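Local atomic coordinates of probable translation initiation factor eIF-2B subunit delta (Schizosaccharomyces pombe, PDB entry 5B04), a protein that acts as the delta subunit of eIF2B, the heterodecameric factor that catalyses exchange of GDP for GTP on the gamma subunit of initiation factor eIF2. Residues G[209-213]-G[379-384]; G[256-261]-G[444-449]; G[295-301]-G[320-326]; G[396-402]-G[427-431]. The contacts are given in a common frame with arbitrary orientation. Residue numbers count along the deposited sequence, not the author numbering.

Contact 1: residues G[209-213]-G[379-384]; sequences ISMGN and YKFTER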
loop_
_atom_site.group_PDB
_atom_site.type_symbol
_atom_site.label_atom_id
_atom_site.label_comp_id
_atom_site.label_asym_id
_atom_site.label_seq_id
_atom_site.Cartn_x
_atom_site.Cartn_y
_atom_site.Cartn_z
ATOM N N ILE G 209 4.175 -22.776 17.341
ATOM C CA ILE G 209 4.267 -21.857 18.472
ATOM C C ILE G 209 3.848 -22.554 19.763
ATOM O O ILE G 209 4.509 -22.423 20.794
ATOM C CB ILE G 209 3.400 -20.602 18.253
ATOM C CG1 ILE G 209 4.019 -19.712 17.174
ATOM C CG2 ILE G 209 3.247 -19.819 19.547
ATOM C CD1 ILE G 209 5.345 -19.101 17.576
ATOM N N SER G 210 2.754 -23.308 19.690
ATOM C CA SER G 210 2.252 -24.060 20.834
ATOM C C SER G 210 3.286 -25.055 21.348
ATOM O O SER G 210 3.412 -25.267 22.553
ATOM C CB SER G 210 0.960 -24.791 20.464
ATOM O OG SER G 210 1.155 -25.637 19.344
ATOM N N MET G 211 4.025 -25.663 20.427
ATOM C CA MET G 211 5.070 -26.611 20.790
ATOM C C MET G 211 6.260 -25.892 21.414
ATOM O O MET G 211 6.806 -26.339 22.423
ATOM C CB MET G 211 5.517 -27.414 19.565
ATOM C CG MET G 211 4.435 -28.320 18.996
ATOM S SD MET G 211 4.838 -28.965 17.361
ATOM C CE MET G 211 6.180 -30.082 17.754
ATOM N N GLY G 212 6.653 -24.772 20.813
ATOM C CA GLY G 212 7.777 -23.995 21.301
ATOM C C GLY G 212 7.543 -23.425 22.686
ATOM O O GLY G 212 8.466 -23.339 23.497
ATOM N N ASN G 213 6.302 -23.035 22.960
ATOM C CA ASN G 213 5.940 -22.492 24.262
ATOM C C ASN G 213 5.903 -23.573 25.336
ATOM O O ASN G 213 6.228 -23.320 26.496
ATOM C CB ASN G 213 4.591 -21.778 24.184
ATOM C CG ASN G 213 4.661 -20.488 23.393
ATOM O OD1 ASN G 213 5.704 -20.143 22.836
ATOM N ND2 ASN G 213 3.547 -19.765 23.337
ATOM N N TYR G 379 -1.898 -20.330 25.974
ATOM C CA TYR G 379 -0.514 -20.787 25.883
ATOM C C TYR G 379 0.027 -20.686 24.459
ATOM O O TYR G 379 1.220 -20.881 24.227
ATOM C CB TYR G 379 -0.389 -22.226 26.390
ATOM C CG TYR G 379 -0.784 -23.279 25.381
ATOM C CD1 TYR G 379 -2.116 -23.486 25.047
ATOM C CD2 TYR G 379 0.175 -24.073 24.767
ATOM C CE1 TYR G 379 -2.480 -24.451 24.126
ATOM C CE2 TYR G 379 -0.180 -25.039 23.847
ATOM C CZ TYR G 379 -1.508 -25.224 23.530
ATOM O OH TYR G 379 -1.865 -26.186 22.612
ATOM N N LYS G 380 -0.854 -20.382 23.510
ATOM C CA LYS G 380 -0.444 -20.206 22.123
ATOM C C LYS G 380 -0.206 -18.733 21.802
ATOM O O LYS G 380 0.035 -18.370 20.650
ATOM C CB LYS G 380 -1.486 -20.802 21.175
ATOM C CG LYS G 380 -1.562 -22.321 21.239
ATOM C CD LYS G 380 -2.404 -22.899 20.115
ATOM C CE LYS G 380 -3.862 -22.505 20.254
ATOM N NZ LYS G 380 -4.728 -23.225 19.279
ATOM N N PHE G 381 -0.274 -17.887 22.826
ATOM C CA PHE G 381 0.095 -16.485 22.675
ATOM C C PHE G 381 1.612 -16.406 22.563
ATOM O O PHE G 381 2.321 -17.227 23.146
ATOM C CB PHE G 381 -0.396 -15.637 23.855
ATOM C CG PHE G 381 -1.893 -15.452 23.914
ATOM C CD1 PHE G 381 -2.746 -16.214 23.130
ATOM C CD2 PHE G 381 -2.444 -14.502 24.758
ATOM C CE1 PHE G 381 -4.116 -16.036 23.195
ATOM C CE2 PHE G 381 -3.813 -14.319 24.826
ATOM C CZ PHE G 381 -4.649 -15.087 24.043
ATOM N N THR G 382 2.117 -15.428 21.819
ATOM C CA THR G 382 3.559 -15.295 21.649
ATOM C C THR G 382 4.020 -13.847 21.776
ATOM O O THR G 382 3.244 -12.913 21.568
ATOM C CB THR G 382 4.018 -15.851 20.283
ATOM O OG1 THR G 382 5.450 -15.870 20.228
ATOM C CG2 THR G 382 3.480 -14.999 19.145
ATOM N N GLU G 383 5.289 -13.671 22.128
ATOM C CA GLU G 383 5.883 -12.344 22.227
ATOM C C GLU G 383 6.223 -11.805 20.843
ATOM O O GLU G 383 6.498 -10.616 20.677
ATOM C CB GLU G 383 7.139 -12.377 23.100
ATOM C CG GLU G 383 6.884 -12.701 24.561
ATOM C CD GLU G 383 8.160 -12.723 25.380
ATOM O OE1 GLU G 383 9.064 -13.521 25.054
ATOM O OE2 GLU G 383 8.262 -11.938 26.347
ATOM N N ARG G 384 6.198 -12.691 19.853
ATOM C CA ARG G 384 6.600 -12.352 18.493
ATOM C C ARG G 384 5.614 -11.404 17.816
ATOM O O ARG G 384 4.399 -11.549 17.952
ATOM C CB ARG G 384 6.756 -13.627 17.659
ATOM C CG ARG G 384 7.429 -13.416 16.311
ATOM C CD ARG G 384 7.945 -14.731 15.744
ATOM N NE ARG G 384 6.884 -15.530 15.138
ATOM C CZ ARG G 384 7.016 -16.809 14.802
ATOM N NH1 ARG G 384 8.161 -17.440 15.024
ATOM N NH2 ARG G 384 6.001 -17.462 14.252
#
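The first turn of helix 209-224 rests on the loop 379-384 through one face. Ile209, at its start, points toward the loop: CG2 lies 3.7 Å from Lys380 O and 4.1 Å from Thr382 CB, while CD1 sits 3.8 Å from Arg384 NH2, over one face of the guanidinium. An ST turn, with Arg384 N bonded to Thr382 OG1 at 3.3 Å, shapes the loop here. Ser210 contributes carbon rather than oxygen, its CB being 3.6 Å from both Tyr379 CE2 and Lys380 CG; its hydroxyl is engaged with Ser208 and Ser160. One helical turn after Ile209 comes Asn213. Its ND2 donates to Tyr379 O at 2.7 Å and, by a weak, bent bond, to Phe381 O at 2.8 Å, so that a single amide ties down two carbonyls where the 3-10 turn gives way to extended chain. The contact thereby joins the helical N-terminal part of the subunit to the loop that follows strand 372-375. Tyr379 reaches helix 160-177, where its hydroxyl bonds Asn161, and also touches helix 231-262; Ile209 meets strand 345-346, and Phe381 packs on helix 455-461.

Contact 2: residues G[256-261]-G[444-449]; sequences VIVQAA and VCEMGL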
loop_
_atom_site.group_PDB
_atom_site.type_symbol
_atom_site.label_atom_id
_atom_site.label_comp_id
_atom_site.label_asym_id
_atom_site.label_seq_id
_atom_site.Cartn_x
_atom_site.Cartn_y
_atom_site.Cartn_z
ATOM N N VAL G 256 -13.370 -24.186 28.215
ATOM C CA VAL G 256 -13.793 -22.847 28.614
ATOM C C VAL G 256 -14.092 -21.999 27.386
ATOM O O VAL G 256 -15.131 -21.341 27.310
ATOM C CB VAL G 256 -12.724 -22.141 29.469
ATOM C CG1 VAL G 256 -13.149 -20.714 29.779
ATOM C CG2 VAL G 256 -12.468 -22.916 30.750
ATOM N N ILE G 257 -13.168 -22.022 26.430
ATOM C CA ILE G 257 -13.326 -21.296 25.175
ATOM C C ILE G 257 -14.602 -21.719 24.458
ATOM O O ILE G 257 -15.349 -20.879 23.957
ATOM C CB ILE G 257 -12.124 -21.520 24.237
ATOM C CG1 ILE G 257 -10.840 -20.995 24.879
ATOM C CG2 ILE G 257 -12.358 -20.846 22.891
ATOM C CD1 ILE G 257 -9.606 -21.209 24.031
ATOM N N VAL G 258 -14.846 -23.026 24.423
ATOM C CA VAL G 258 -16.016 -23.568 23.740
ATOM C C VAL G 258 -17.326 -22.980 24.273
ATOM O O VAL G 258 -18.160 -22.528 23.492
ATOM C CB VAL G 258 -16.065 -25.107 23.845
ATOM C CG1 VAL G 258 -17.424 -25.622 23.407
ATOM C CG2 VAL G 258 -14.970 -25.734 22.993
ATOM N N GLN G 259 -17.500 -22.974 25.593
ATOM C CA GLN G 259 -18.745 -22.489 26.185
ATOM C C GLN G 259 -18.832 -20.969 26.122
ATOM O O GLN G 259 -19.924 -20.399 26.026
ATOM C CB GLN G 259 -18.903 -22.981 27.633
ATOM C CG GLN G 259 -18.154 -22.226 28.735
ATOM C CD GLN G 259 -18.207 -22.978 30.061
ATOM O OE1 GLN G 259 -18.434 -24.186 30.084
ATOM N NE2 GLN G 259 -18.030 -22.260 31.167
ATOM N N ALA G 260 -17.675 -20.318 26.162
ATOM C CA ALA G 260 -17.602 -18.876 25.998
ATOM C C ALA G 260 -18.033 -18.487 24.588
ATOM O O ALA G 260 -18.747 -17.503 24.395
ATOM C CB ALA G 260 -16.194 -18.385 26.288
ATOM N N ALA G 261 -17.597 -19.273 23.611
ATOM C CA ALA G 261 -17.911 -19.007 22.213
ATOM C C ALA G 261 -19.332 -19.434 21.852
ATOM O O ALA G 261 -20.004 -18.769 21.063
ATOM C CB ALA G 261 -16.907 -19.704 21.309
ATOM N N VAL G 444 -11.362 -14.971 21.727
ATOM C CA VAL G 444 -11.946 -15.802 22.773
ATOM C C VAL G 444 -10.941 -16.816 23.310
ATOM O O VAL G 444 -10.645 -17.819 22.659
ATOM C CB VAL G 444 -13.194 -16.552 22.269
ATOM C CG1 VAL G 444 -13.757 -17.443 23.366
ATOM C CG2 VAL G 444 -14.245 -15.566 21.788
ATOM N N CYS G 445 -10.415 -16.539 24.498
ATOM C CA CYS G 445 -9.536 -17.474 25.187
ATOM C C CYS G 445 -10.196 -17.930 26.483
ATOM O O CYS G 445 -11.382 -17.680 26.697
ATOM C CB CYS G 445 -8.174 -16.836 25.469
ATOM S SG CYS G 445 -8.248 -15.281 26.380
ATOM N N GLU G 446 -9.437 -18.598 27.345
ATOM C CA GLU G 446 -9.984 -19.062 28.615
ATOM C C GLU G 446 -10.033 -17.927 29.635
ATOM O O GLU G 446 -10.568 -18.090 30.732
ATOM C CB GLU G 446 -9.177 -20.239 29.167
ATOM C CG GLU G 446 -7.766 -19.894 29.607
ATOM C CD GLU G 446 -6.758 -20.014 28.485
ATOM O OE1 GLU G 446 -6.989 -19.427 27.407
ATOM O OE2 GLU G 446 -5.735 -20.704 28.679
ATOM N N MET G 447 -9.470 -16.780 29.270
ATOM C CA MET G 447 -9.578 -15.584 30.096
ATOM C C MET G 447 -10.878 -14.860 29.770
ATOM O O MET G 447 -11.266 -13.913 30.454
ATOM C CB MET G 447 -8.382 -14.655 29.882
ATOM C CG MET G 447 -7.045 -15.366 29.756
ATOM S SD MET G 447 -6.731 -16.533 31.091
ATOM C CE MET G 447 -5.039 -17.001 30.735
ATOM N N GLY G 448 -11.547 -15.314 28.715
ATOM C CA GLY G 448 -12.812 -14.739 28.300
ATOM C C GLY G 448 -12.729 -14.042 26.956
ATOM O O GLY G 448 -11.765 -14.219 26.211
ATOM N N LEU G 449 -13.749 -13.249 26.646
ATOM C CA LEU G 449 -13.779 -12.486 25.406
ATOM C C LEU G 449 -13.065 -11.155 25.588
ATOM O O LEU G 449 -13.527 -10.289 26.329
ATOM C CB LEU G 449 -15.218 -12.255 24.938
ATOM C CG LEU G 449 -15.934 -13.410 24.234
ATOM C CD1 LEU G 449 -16.310 -14.525 25.204
ATOM C CD2 LEU G 449 -17.162 -12.900 23.498
#
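Val444, Ile257 and Glu446 have the most surface buried in this contact, which is held by van der Waals packing with no hydrogen bond between helix and strand. Val444, near the end of its strand, directs its side chain at the helix, and its CG1 is the shared point of contact: Ile257 CG2 lies 3.7 Å from Val444 CG1, Ala260 CB 3.9 Å from it, and Ala261 CB 4.4 Å. Ile257 also runs along the backbone as the strand ends, with CG2 3.5 Å from Val444 O and CG1 3.5 Å from Cys445 C. Glu446 meets the helix through its carbon atoms, its CA 3.8 Å from Val256 CG1, while its carboxylate bonds Ser378. Ala260, one turn after Val256, adds a further point of packing, its CB 4.0 Å from Leu449 CD1.

The strand-side surface is a tight hairpin. A type I turn from Cys445 to Gly448 is closed by Cys445 N to Gly448 O at 3.2 Å and Gly448 N to Cys445 O at 3.1 Å, and the backbone angles of Gly448 by themselves call for glycine. Helix 231-262 thus lies against the edge region of the mixed sheet: Val444 is hydrogen-bonded to strand 372-375 through Ala374, Ile257 and Ala261 also touch helix 278-289, and Leu449 packs on an aromatic side chain of the neighbouring alpha subunit.

Contact 3: residues G[295-301]-G[320-326]; sequences RVVVVDS and ECTYVMI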
loop_
_atom_site.group_PDB
_atom_site.type_symbol
_atom_site.label_atom_id
_atom_site.label_comp_id
_atom_site.label_asym_id
_atom_site.label_seq_id
_atom_site.Cartn_x
_atom_site.Cartn_y
_atom_site.Cartn_z
ATOM N N ARG G 295 -26.710 -23.157 10.963
ATOM C CA ARG G 295 -26.057 -23.952 9.933
ATOM C C ARG G 295 -24.630 -23.461 9.729
ATOM O O ARG G 295 -24.318 -22.299 9.995
ATOM C CB ARG G 295 -26.843 -23.909 8.619
ATOM C CG ARG G 295 -27.041 -22.528 8.023
ATOM C CD ARG G 295 -27.866 -22.620 6.747
ATOM N NE ARG G 295 -28.192 -21.312 6.190
ATOM C CZ ARG G 295 -27.580 -20.773 5.140
ATOM N NH1 ARG G 295 -26.605 -21.434 4.529
ATOM N NH2 ARG G 295 -27.944 -19.576 4.700
ATOM N N VAL G 296 -23.765 -24.357 9.268
ATOM C CA VAL G 296 -22.345 -24.058 9.140
ATOM C C VAL G 296 -21.920 -23.925 7.682
ATOM O O VAL G 296 -22.307 -24.729 6.837
ATOM C CB VAL G 296 -21.485 -25.147 9.820
ATOM C CG1 VAL G 296 -20.002 -24.864 9.630
ATOM C CG2 VAL G 296 -21.828 -25.248 11.296
ATOM N N VAL G 297 -21.130 -22.898 7.391
ATOM C CA VAL G 297 -20.512 -22.765 6.079
ATOM C C VAL G 297 -19.037 -23.126 6.166
ATOM O O VAL G 297 -18.265 -22.458 6.855
ATOM C CB VAL G 297 -20.658 -21.344 5.514
ATOM C CG1 VAL G 297 -19.834 -21.196 4.246
ATOM C CG2 VAL G 297 -22.120 -21.027 5.247
ATOM N N VAL G 298 -18.650 -24.192 5.475
ATOM C CA VAL G 298 -17.264 -24.642 5.482
ATOM C C VAL G 298 -16.526 -24.164 4.239
ATOM O O VAL G 298 -16.898 -24.504 3.116
ATOM C CB VAL G 298 -17.167 -26.174 5.569
ATOM C CG1 VAL G 298 -15.717 -26.619 5.451
ATOM C CG2 VAL G 298 -17.780 -26.672 6.869
ATOM N N VAL G 299 -15.481 -23.371 4.448
ATOM C CA VAL G 299 -14.655 -22.884 3.352
ATOM C C VAL G 299 -13.365 -23.690 3.265
ATOM O O VAL G 299 -12.615 -23.782 4.237
ATOM C CB VAL G 299 -14.320 -21.390 3.516
ATOM C CG1 VAL G 299 -13.363 -20.938 2.427
ATOM C CG2 VAL G 299 -15.591 -20.557 3.493
ATOM N N ASP G 300 -13.113 -24.276 2.100
ATOM C CA ASP G 300 -11.937 -25.115 1.906
ATOM C C ASP G 300 -10.930 -24.438 0.982
ATOM O O ASP G 300 -11.210 -23.382 0.416
ATOM C CB ASP G 300 -12.343 -26.475 1.338
ATOM C CG ASP G 300 -11.429 -27.594 1.795
ATOM O OD1 ASP G 300 -10.308 -27.298 2.259
ATOM O OD2 ASP G 300 -11.838 -28.770 1.695
ATOM N N SER G 301 -9.757 -25.050 0.834
ATOM C CA SER G 301 -8.719 -24.507 -0.036
ATOM C C SER G 301 -7.740 -25.580 -0.507
ATOM O O SER G 301 -7.644 -26.654 0.085
ATOM C CB SER G 301 -7.958 -23.390 0.679
ATOM O OG SER G 301 -6.935 -22.867 -0.151
ATOM N N GLU G 320 -26.362 -28.901 9.763
ATOM C CA GLU G 320 -26.619 -28.387 8.421
ATOM C C GLU G 320 -25.388 -27.657 7.892
ATOM O O GLU G 320 -24.879 -26.740 8.538
ATOM C CB GLU G 320 -27.836 -27.459 8.433
ATOM C CG GLU G 320 -28.277 -26.971 7.065
ATOM C CD GLU G 320 -29.575 -26.189 7.124
ATOM O OE1 GLU G 320 -29.983 -25.629 6.085
ATOM O OE2 GLU G 320 -30.189 -26.136 8.211
ATOM N N CYS G 321 -24.907 -28.062 6.720
ATOM C CA CYS G 321 -23.639 -27.544 6.216
ATOM C C CYS G 321 -23.651 -27.155 4.739
ATOM O O CYS G 321 -24.297 -27.801 3.913
ATOM C CB CYS G 321 -22.530 -28.572 6.450
ATOM S SG CYS G 321 -22.065 -28.801 8.179
ATOM N N THR G 322 -22.921 -26.089 4.425
ATOM C CA THR G 322 -22.670 -25.680 3.049
ATOM C C THR G 322 -21.165 -25.728 2.800
ATOM O O THR G 322 -20.376 -25.372 3.674
ATOM C CB THR G 322 -23.219 -24.267 2.761
ATOM O OG1 THR G 322 -24.636 -24.249 2.976
ATOM C CG2 THR G 322 -22.932 -23.852 1.325
ATOM N N TYR G 323 -20.766 -26.177 1.613
ATOM C CA TYR G 323 -19.354 -26.381 1.310
ATOM C C TYR G 323 -18.931 -25.640 0.044
ATOM O O TYR G 323 -19.450 -25.900 -1.040
ATOM C CB TYR G 323 -19.068 -27.878 1.171
ATOM C CG TYR G 323 -17.621 -28.229 0.913
ATOM C CD1 TYR G 323 -16.699 -28.268 1.951
ATOM C CD2 TYR G 323 -17.181 -28.545 -0.365
ATOM C CE1 TYR G 323 -15.376 -28.599 1.720
ATOM C CE2 TYR G 323 -15.863 -28.876 -0.604
ATOM C CZ TYR G 323 -14.964 -28.902 0.439
ATOM O OH TYR G 323 -13.651 -29.232 0.196
ATOM N N VAL G 324 -17.989 -24.712 0.192
ATOM C CA VAL G 324 -17.476 -23.941 -0.938
ATOM C C VAL G 324 -15.959 -23.806 -0.871
ATOM O O VAL G 324 -15.360 -23.962 0.193
ATOM C CB VAL G 324 -18.090 -22.523 -0.995
ATOM C CG1 VAL G 324 -19.592 -22.590 -1.238
ATOM C CG2 VAL G 324 -17.781 -21.757 0.283
ATOM N N MET G 325 -15.339 -23.515 -2.010
ATOM C CA MET G 325 -13.910 -23.222 -2.038
ATOM C C MET G 325 -13.679 -21.754 -1.703
ATOM O O MET G 325 -14.598 -20.939 -1.792
ATOM C CB MET G 325 -13.302 -23.557 -3.401
ATOM C CG MET G 325 -13.352 -25.030 -3.761
ATOM S SD MET G 325 -12.662 -26.089 -2.478
ATOM C CE MET G 325 -10.952 -25.579 -2.512
ATOM N N ILE G 326 -12.448 -21.421 -1.327
ATOM C CA ILE G 326 -12.109 -20.064 -0.907
ATOM C C ILE G 326 -12.301 -19.057 -2.044
ATOM O O ILE G 326 -12.417 -17.855 -1.810
ATOM C CB ILE G 326 -10.653 -19.993 -0.380
ATOM C CG1 ILE G 326 -10.417 -18.698 0.402
ATOM C CG2 ILE G 326 -9.654 -20.150 -1.519
ATOM C CD1 ILE G 326 -9.078 -18.642 1.102
#
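Strands 295-300 and 320-325 pair in parallel, and their backbone groups are satisfied in regular succession. Val296 N donates to Glu320 O (2.7 Å), Thr322 N to Val296 O (2.8 Å), Val298 N to Thr322 O (2.8 Å), Val324 N to Val298 O (3.1 Å) and Asp300 N to Val324 O (3.0 Å); a weak bond from Ile326 N to Asp300 O (2.9 Å) ends the ladder. Val297 and Val299 bond instead to strand 269-274. Among side chains, Tyr323 OH donates to Asp300 OD2 at a very short 2.4 Å, while Asp300 OD1 accepts from Ser301 N at 2.7 Å and from Gly307 N. Arg295 forms a salt bridge with Glu335. Cys321, Thr322 and Tyr323 continue the sheet into a parallel strand of the neighbouring beta subunit. Helix 306-316 connects the two strands as a beta-alpha-beta unit of this Rossmann-like domain. With both carboxylate oxygens engaged, the buried Asp300 has its polarity met at the strand's C-terminal end, where it links Tyr323 to the start of the connecting helix.

Contact 4: residues G[396-402]-G[427-431]; sequences APGDQLV and LLSLK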
loop_
_atom_site.group_PDB
_atom_site.type_symbol
_atom_site.label_atom_id
_atom_site.label_comp_id
_atom_site.label_asym_id
_atom_site.label_seq_id
_atom_site.Cartn_x
_atom_site.Cartn_y
_atom_site.Cartn_z
ATOM N N ALA G 396 5.273 -25.284 2.372
ATOM C CA ALA G 396 4.712 -26.585 2.038
ATOM C C ALA G 396 5.289 -27.037 0.700
ATOM O O ALA G 396 5.591 -26.201 -0.152
ATOM C CB ALA G 396 3.192 -26.518 1.982
ATOM N N PRO G 397 5.460 -28.358 0.520
ATOM C CA PRO G 397 5.997 -28.928 -0.722
ATOM C C PRO G 397 5.312 -28.378 -1.972
ATOM O O PRO G 397 4.085 -28.396 -2.063
ATOM C CB PRO G 397 5.719 -30.423 -0.564
ATOM C CG PRO G 397 5.774 -30.644 0.904
ATOM C CD PRO G 397 5.199 -29.401 1.531
ATOM N N GLY G 398 6.109 -27.887 -2.916
ATOM C CA GLY G 398 5.580 -27.292 -4.130
ATOM C C GLY G 398 4.877 -28.296 -5.021
ATOM O O GLY G 398 4.036 -27.929 -5.841
ATOM N N ASP G 399 5.220 -29.569 -4.855
ATOM C CA ASP G 399 4.635 -30.637 -5.658
ATOM C C ASP G 399 3.161 -30.855 -5.325
ATOM O O ASP G 399 2.419 -31.441 -6.112
ATOM C CB ASP G 399 5.417 -31.937 -5.463
ATOM C CG ASP G 399 6.885 -31.791 -5.811
ATOM O OD1 ASP G 399 7.209 -30.969 -6.695
ATOM O OD2 ASP G 399 7.716 -32.497 -5.203
ATOM N N GLN G 400 2.744 -30.383 -4.153
ATOM C CA GLN G 400 1.348 -30.466 -3.739
ATOM C C GLN G 400 0.443 -29.671 -4.676
ATOM O O GLN G 400 -0.736 -29.990 -4.840
ATOM C CB GLN G 400 1.186 -29.961 -2.304
ATOM C CG GLN G 400 1.264 -31.046 -1.242
ATOM C CD GLN G 400 0.058 -31.965 -1.260
ATOM O OE1 GLN G 400 -0.992 -31.640 -0.706
ATOM N NE2 GLN G 400 0.202 -33.119 -1.900
ATOM N N LEU G 401 1.008 -28.638 -5.292
ATOM C CA LEU G 401 0.256 -27.744 -6.164
ATOM C C LEU G 401 0.129 -28.295 -7.584
ATOM O O LEU G 401 -0.680 -27.809 -8.375
ATOM C CB LEU G 401 0.920 -26.366 -6.193
ATOM C CG LEU G 401 0.049 -25.160 -5.840
ATOM C CD1 LEU G 401 -0.771 -25.434 -4.590
ATOM C CD2 LEU G 401 0.918 -23.932 -5.648
ATOM N N VAL G 402 0.872 -29.333 -7.910
ATOM C CA VAL G 402 0.726 -30.003 -9.195
ATOM C C VAL G 402 -0.608 -30.689 -9.409
ATOM O O VAL G 402 -1.113 -30.704 -10.505
ATOM C CB VAL G 402 1.843 -31.015 -9.407
ATOM C CG1 VAL G 402 1.686 -31.733 -10.730
ATOM C CG2 VAL G 402 3.172 -30.307 -9.369
ATOM N N LEU G 427 6.753 -23.246 -8.078
ATOM C CA LEU G 427 5.491 -23.480 -7.388
ATOM C C LEU G 427 5.656 -23.167 -5.908
ATOM O O LEU G 427 6.732 -23.362 -5.343
ATOM C CB LEU G 427 5.016 -24.920 -7.586
ATOM C CG LEU G 427 4.112 -25.185 -8.794
ATOM C CD1 LEU G 427 4.769 -24.754 -10.098
ATOM C CD2 LEU G 427 3.719 -26.651 -8.851
ATOM N N LEU G 428 4.594 -22.675 -5.279
ATOM C CA LEU G 428 4.701 -22.230 -3.898
ATOM C C LEU G 428 3.382 -22.255 -3.133
ATOM O O LEU G 428 2.360 -21.765 -3.613
ATOM C CB LEU G 428 5.271 -20.815 -3.852
ATOM C CG LEU G 428 5.495 -20.302 -2.432
ATOM C CD1 LEU G 428 6.767 -20.895 -1.856
ATOM C CD2 LEU G 428 5.533 -18.795 -2.409
ATOM N N SER G 429 3.424 -22.813 -1.929
ATOM C CA SER G 429 2.274 -22.794 -1.039
ATOM C C SER G 429 2.710 -22.530 0.398
ATOM O O SER G 429 3.354 -23.371 1.025
ATOM C CB SER G 429 1.501 -24.111 -1.123
ATOM O OG SER G 429 0.321 -24.058 -0.341
ATOM N N LEU G 430 2.370 -21.351 0.910
ATOM C CA LEU G 430 2.618 -21.031 2.309
ATOM C C LEU G 430 1.559 -21.700 3.171
ATOM O O LEU G 430 0.419 -21.871 2.739
ATOM C CB LEU G 430 2.612 -19.519 2.538
ATOM C CG LEU G 430 3.590 -18.679 1.714
ATOM C CD1 LEU G 430 3.505 -17.218 2.125
ATOM C CD2 LEU G 430 5.007 -19.199 1.864
ATOM N N LYS G 431 1.933 -22.084 4.385
ATOM C CA LYS G 431 0.991 -22.742 5.282
ATOM C C LYS G 431 0.232 -21.742 6.141
ATOM O O LYS G 431 -0.909 -21.990 6.529
ATOM C CB LYS G 431 1.713 -23.750 6.179
ATOM C CG LYS G 431 2.165 -25.010 5.463
ATOM C CD LYS G 431 2.019 -26.232 6.359
ATOM C CE LYS G 431 2.346 -27.512 5.606
ATOM N NZ LYS G 431 2.069 -28.726 6.423
#
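A single hydrogen bond joins the two backbones: Ala396 N donates to Ser429 O at 3.0 Å, in an antiparallel setting. The rest is van der Waals packing. Leu427 CD2 is in contact with Gly398 O at 3.3 Å, Val402 CG2 at 3.7 Å and Leu401 CB at 3.9 Å, so its side chain is lodged against the short 3-10 turn 398-400 and the residues after it. Leu401 reaches along the strand, its CD2 3.3 Å from Leu428 O and its CD1 4.4 Å from Ser429 CB, while Ala396 CB touches the aliphatic part of Lys431 at CE, 3.9 Å away. Within the turn, Leu401 N bonds Gly398 O at 3.2 Å; from elsewhere in the chain, Trp419 donates to Asp399 and Arg302 to Leu401 O. Leu401 packs on Ile265 of the neighbouring beta subunit. Strand 395-396 is the outermost strand within this chain of a small antiparallel sheet, which continues through Leu427 and Leu428 of strand 425-435 into a parallel strand of that beta subunit.

Contacts 2 and 3 reach the same mixed sheet at different places: contact 3 pairs one of its two outermost strands within the chain, 320-325, with 294-300, and contact 2 packs a helix on strand 442-445 near the other edge; their centres are about 24 Å apart. Contact 1 lies between the helical part and that sheet and touches contact 2, with Phe381 CZ 4.2 Å from Cys445 CB. Contact 4 belongs to the separate antiparallel sheet, its centre about 34 Å from that of contact 2, though its nearest atoms come within about 7 Å of contact 3. Both 3 and 4 border the beta subunit. A phosphate ion, probably from the crystallisation liquor, lies about 4 Å from the side chain of Lys380 in contact 1.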